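Local coordinates for pentafunctional AROM polypeptide (PDB 5SWV), which probably catalyses, with the two domains present here, the dehydration of 3-dehydroquinate and the NADP-linked reduction of dehydroshikimate in the shikimate pathway, at residues A[9-22]-A[35-49]. Residues are numbered along the deposited sequence; the frame is centred on the assembly and turned at random.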
# COMPACT_ATOMS: atom_id res chain seq x y z
N LYS A 9 12.18 7.73 -1.14
CA LYS A 9 11.08 7.93 -2.12
C LYS A 9 11.12 9.38 -2.65
O LYS A 9 11.46 10.32 -1.93
CB LYS A 9 9.73 7.64 -1.46
CG LYS A 9 8.63 7.16 -2.39
CD LYS A 9 7.54 6.50 -1.54
CE LYS A 9 6.46 5.83 -2.37
NZ LYS A 9 5.41 6.79 -2.78
N LYS A 10 10.76 9.56 -3.92
CA LYS A 10 10.74 10.88 -4.53
C LYS A 10 9.63 11.75 -3.95
O LYS A 10 9.90 12.87 -3.54
CB LYS A 10 10.60 10.79 -6.05
CG LYS A 10 11.91 10.51 -6.78
CD LYS A 10 11.98 11.25 -8.10
CE LYS A 10 12.17 12.77 -7.91
NZ LYS A 10 11.49 13.58 -8.96
N ARG A 11 8.40 11.21 -3.93
CA ARG A 11 7.22 11.94 -3.47
C ARG A 11 6.38 11.08 -2.55
O ARG A 11 5.95 10.00 -2.94
CB ARG A 11 6.35 12.33 -4.66
CG ARG A 11 6.89 13.50 -5.43
CD ARG A 11 6.24 13.69 -6.79
NE ARG A 11 6.82 14.89 -7.40
CZ ARG A 11 7.63 14.93 -8.46
NH1 ARG A 11 7.96 13.83 -9.15
NH2 ARG A 11 8.10 16.11 -8.86
N SER A 12 6.11 11.57 -1.35
CA SER A 12 5.17 10.91 -0.44
C SER A 12 4.01 11.82 -0.11
O SER A 12 4.12 13.05 -0.20
CB SER A 12 5.88 10.43 0.84
OG SER A 12 7.03 11.21 1.13
N THR A 13 2.88 11.20 0.24
CA THR A 13 1.68 11.92 0.65
C THR A 13 1.03 11.17 1.79
O THR A 13 1.30 10.00 1.98
CB THR A 13 0.65 12.02 -0.49
OG1 THR A 13 0.09 10.73 -0.76
CG2 THR A 13 1.28 12.56 -1.77
N PHE A 14 0.19 11.85 2.55
CA PHE A 14 -0.60 11.18 3.58
C PHE A 14 -1.99 11.78 3.72
O PHE A 14 -2.18 12.99 3.56
CB PHE A 14 0.13 11.16 4.92
CG PHE A 14 0.20 12.49 5.62
CD1 PHE A 14 -0.83 12.92 6.45
CD2 PHE A 14 1.35 13.30 5.50
CE1 PHE A 14 -0.75 14.14 7.12
CE2 PHE A 14 1.43 14.52 6.16
CZ PHE A 14 0.38 14.94 6.97
N LEU A 15 -2.95 10.89 4.02
CA LEU A 15 -4.35 11.24 4.14
C LEU A 15 -4.63 11.87 5.49
O LEU A 15 -4.21 11.33 6.51
CB LEU A 15 -5.23 9.99 3.97
CG LEU A 15 -6.74 10.27 3.86
CD1 LEU A 15 -7.07 10.88 2.51
CD2 LEU A 15 -7.56 9.02 4.10
N THR A 16 -5.36 12.98 5.49
CA THR A 16 -5.82 13.61 6.73
C THR A 16 -7.19 13.05 7.13
O THR A 16 -8.23 13.62 6.80
CB THR A 16 -5.87 15.14 6.58
OG1 THR A 16 -6.69 15.49 5.44
CG2 THR A 16 -4.47 15.69 6.37
N LEU A 17 -7.18 11.91 7.83
CA LEU A 17 -8.43 11.22 8.17
C LEU A 17 -9.12 11.91 9.34
O LEU A 17 -8.61 11.92 10.46
CB LEU A 17 -8.15 9.76 8.52
CG LEU A 17 -9.35 8.84 8.48
CD1 LEU A 17 -9.90 8.73 7.06
CD2 LEU A 17 -8.92 7.47 8.98
N ASN A 18 -10.27 12.50 9.06
CA ASN A 18 -10.93 13.40 9.99
C ASN A 18 -12.42 13.12 10.12
O ASN A 18 -13.23 14.04 10.29
CB ASN A 18 -10.66 14.84 9.57
CG ASN A 18 -11.22 15.18 8.20
OD1 ASN A 18 -11.52 14.31 7.39
ND2 ASN A 18 -11.37 16.48 7.94
N TYR A 19 -12.77 11.84 10.04
CA TYR A 19 -14.10 11.41 10.44
C TYR A 19 -14.21 11.55 11.95
O TYR A 19 -13.20 11.50 12.65
CB TYR A 19 -14.31 9.94 10.10
CG TYR A 19 -14.50 9.62 8.64
CD1 TYR A 19 -15.75 9.79 8.04
CD2 TYR A 19 -13.47 9.09 7.86
CE1 TYR A 19 -15.95 9.45 6.71
CE2 TYR A 19 -13.66 8.76 6.53
CZ TYR A 19 -14.91 8.94 5.97
OH TYR A 19 -15.14 8.62 4.65
N PRO A 20 -15.43 11.68 12.48
CA PRO A 20 -15.63 11.59 13.92
C PRO A 20 -15.45 10.20 14.50
O PRO A 20 -15.21 10.09 15.69
CB PRO A 20 -17.09 12.00 14.12
CG PRO A 20 -17.59 12.45 12.80
CD PRO A 20 -16.71 11.85 11.77
N ARG A 21 -15.60 9.16 13.68
CA ARG A 21 -15.44 7.75 14.11
C ARG A 21 -14.74 6.91 13.03
O ARG A 21 -15.04 7.06 11.84
CB ARG A 21 -16.81 7.13 14.36
CG ARG A 21 -17.63 7.75 15.47
CD ARG A 21 -17.03 7.40 16.83
NE ARG A 21 -17.17 5.97 17.14
CZ ARG A 21 -18.15 5.42 17.86
NH1 ARG A 21 -19.13 6.14 18.40
NH2 ARG A 21 -18.13 4.11 18.03
N ILE A 22 -13.83 6.03 13.43
CA ILE A 22 -13.16 5.16 12.46
C ILE A 22 -14.16 4.20 11.79
O ILE A 22 -13.99 3.84 10.62
CB ILE A 22 -11.92 4.43 13.08
CG1 ILE A 22 -10.65 5.27 12.92
CG2 ILE A 22 -11.60 3.10 12.37
CD1 ILE A 22 -10.69 6.59 13.63
N GLY A 35 -3.29 6.14 -3.21
CA GLY A 35 -2.19 7.07 -3.46
C GLY A 35 -1.45 7.59 -2.25
O GLY A 35 -0.52 8.39 -2.40
N CYS A 36 -1.83 7.13 -1.06
CA CYS A 36 -1.25 7.62 0.19
C CYS A 36 -0.24 6.65 0.75
O CYS A 36 -0.41 5.43 0.67
CB CYS A 36 -2.35 7.84 1.22
SG CYS A 36 -3.60 9.00 0.63
N ASP A 37 0.82 7.20 1.32
CA ASP A 37 1.86 6.40 1.97
C ASP A 37 1.60 6.22 3.47
O ASP A 37 2.25 5.39 4.10
CB ASP A 37 3.22 7.04 1.74
CG ASP A 37 3.53 7.23 0.26
OD1 ASP A 37 4.00 6.27 -0.37
OD2 ASP A 37 3.28 8.34 -0.27
N ALA A 38 0.65 6.99 4.01
CA ALA A 38 0.32 6.97 5.43
C ALA A 38 -1.03 7.63 5.71
O ALA A 38 -1.61 8.28 4.83
CB ALA A 38 1.40 7.69 6.21
N ILE A 39 -1.52 7.47 6.94
CA ILE A 39 -2.80 8.02 7.36
C ILE A 39 -2.59 8.81 8.64
O ILE A 39 -2.10 8.29 9.64
CB ILE A 39 -3.81 6.90 7.64
CG1 ILE A 39 -3.97 6.01 6.42
CG2 ILE A 39 -5.19 7.44 7.99
CD1 ILE A 39 -4.87 4.82 6.68
N GLU A 40 -2.95 10.09 8.60
CA GLU A 40 -3.04 10.89 9.79
C GLU A 40 -4.42 10.70 10.38
O GLU A 40 -5.42 10.94 9.71
CB GLU A 40 -2.82 12.35 9.47
CG GLU A 40 -2.74 13.25 10.68
CD GLU A 40 -2.37 14.67 10.31
OE1 GLU A 40 -3.21 15.33 9.64
OE2 GLU A 40 -1.25 15.12 10.68
N VAL A 41 -4.47 10.25 11.63
CA VAL A 41 -5.71 10.27 12.37
C VAL A 41 -5.70 11.59 13.08
O VAL A 41 -4.86 11.84 13.94
CB VAL A 41 -5.80 9.14 13.40
CG1 VAL A 41 -7.12 9.25 14.16
CG2 VAL A 41 -5.65 7.78 12.72
N ARG A 42 -6.63 12.45 12.68
CA ARG A 42 -6.83 13.72 13.33
C ARG A 42 -7.66 13.45 14.57
O ARG A 42 -8.91 13.37 14.51
CB ARG A 42 -7.50 14.73 12.38
CG ARG A 42 -6.54 15.31 11.35
CD ARG A 42 -5.54 16.29 11.96
NE ARG A 42 -6.19 17.45 12.59
CZ ARG A 42 -6.50 18.61 11.98
NH1 ARG A 42 -6.24 18.84 10.70
NH2 ARG A 42 -7.10 19.56 12.68
N VAL A 43 -6.94 13.32 15.68
CA VAL A 43 -7.52 12.89 16.94
C VAL A 43 -8.45 13.99 17.47
O VAL A 43 -9.48 13.71 18.09
CB VAL A 43 -6.41 12.56 17.96
CG1 VAL A 43 -7.00 12.22 19.33
CG2 VAL A 43 -5.55 11.41 17.46
N ASP A 44 -8.09 15.25 17.19
CA ASP A 44 -8.95 16.38 17.53
C ASP A 44 -10.37 16.32 16.91
O ASP A 44 -11.30 16.88 17.48
CB ASP A 44 -8.26 17.73 17.24
CG ASP A 44 -7.85 17.90 15.78
OD1 ASP A 44 -7.02 17.09 15.28
OD2 ASP A 44 -8.34 18.88 15.14
N TYR A 45 -10.52 15.60 15.79
CA TYR A 45 -11.83 15.41 15.15
C TYR A 45 -12.64 14.23 15.67
O TYR A 45 -13.84 14.20 15.48
CB TYR A 45 -11.70 15.29 13.63
CG TYR A 45 -11.66 16.62 12.92
CD1 TYR A 45 -10.51 17.39 12.96
CD2 TYR A 45 -12.76 17.10 12.20
CE1 TYR A 45 -10.44 18.61 12.30
CE2 TYR A 45 -12.71 18.33 11.56
CZ TYR A 45 -11.54 19.09 11.61
OH TYR A 45 -11.42 20.31 10.99
N LEU A 46 -12.00 13.25 16.33
CA LEU A 46 -12.74 12.10 16.87
C LEU A 46 -13.73 12.53 17.96
O LEU A 46 -13.44 13.42 18.75
CB LEU A 46 -11.79 11.07 17.48
CG LEU A 46 -10.69 10.42 16.64
CD1 LEU A 46 -9.82 9.53 17.51
CD2 LEU A 46 -11.29 9.63 15.50
N LYS A 47 -14.89 11.87 18.02
CA LYS A 47 -15.91 12.17 19.03
C LYS A 47 -16.27 10.92 19.85
O LYS A 47 -16.87 9.97 19.34
CB LYS A 47 -17.17 12.76 18.36
CG LYS A 47 -16.93 14.03 17.53
CD LYS A 47 -16.52 15.25 18.37
CE LYS A 47 -17.70 15.83 19.14
NZ LYS A 47 -17.41 16.26 20.54
N ASP A 48 -15.90 10.95 21.12
CA ASP A 48 -16.16 9.88 22.08
C ASP A 48 -17.60 9.96 22.59
O ASP A 48 -17.98 10.99 23.15
CB ASP A 48 -15.19 10.05 23.26
CG ASP A 48 -15.18 8.87 24.21
OD1 ASP A 48 -16.10 8.03 24.20
OD2 ASP A 48 -14.22 8.78 24.98
N PRO A 49 -18.39 8.88 22.43
CA PRO A 49 -19.75 8.89 22.98
C PRO A 49 -19.85 9.06 24.51
O PRO A 49 -20.89 9.55 24.98
CB PRO A 49 -20.30 7.54 22.56
CG PRO A 49 -19.53 7.19 21.35
CD PRO A 49 -18.15 7.65 21.66
O HOH W 1 -19.31 9.57 18.15
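Leu15 and Leu17 each use both N and O toward strand 38-42, the N-H groups bonding to Ala38 O and Glu40 O and the carbonyls to Glu40 N and Arg42 N, which joins strands 13-17 and 38-42 in parallel at 28° to each other. Such pairing sorts side chains onto two faces. On one, Glu40 meets both Phe14 and Thr16. Glu40 has CG anti to its backbone N (chi1 -173°) and runs extended beside the Phe14 ring; its CB lies 3.6 Å from Phe14 CE1, and OE1 reaches the ring edge in plane, the carboxylate turned 70° from the ring. Thr16 CG2 also packs on Glu40 OE1, 3.5 Å away, whereas Glu40 OE2 bonds to Thr79 of the next strand and Thr16 OG1 to Gln233. On the other face the Leu17 and Ile39 side chains lie side by side, Leu17 CB touching Ile39 CG2.

At the start of the strands Asp37 spends its two oxygens differently. Asp37 OD1 receives Lys9 NZ at 2.8 Å, on its syn side, in a salt bridge; Asp37 OD2 accepts Thr13 N at 2.9 Å through its anti lone pair, while Asp37 N bonds back to Thr13 O.

At the end of strand 38-42, Arg42, bent at chi2 and chi3, grips Asp44 of its own segment side-on, NE to OD1 and NH2 to OD2. Past the strand ends, Asn18 CB sits over one face of the Tyr45 ring, 4.2 Å from its centroid, a CH-pi contact. Beyond this, Lys47 N bonds to Pro20 O, and Ile22 CD1 meets Leu46 CD2 at 3.6 Å. These are the first two strands of the eight-stranded parallel (beta/alpha)8 barrel, the TIM-barrel fold of type I dehydroquinases.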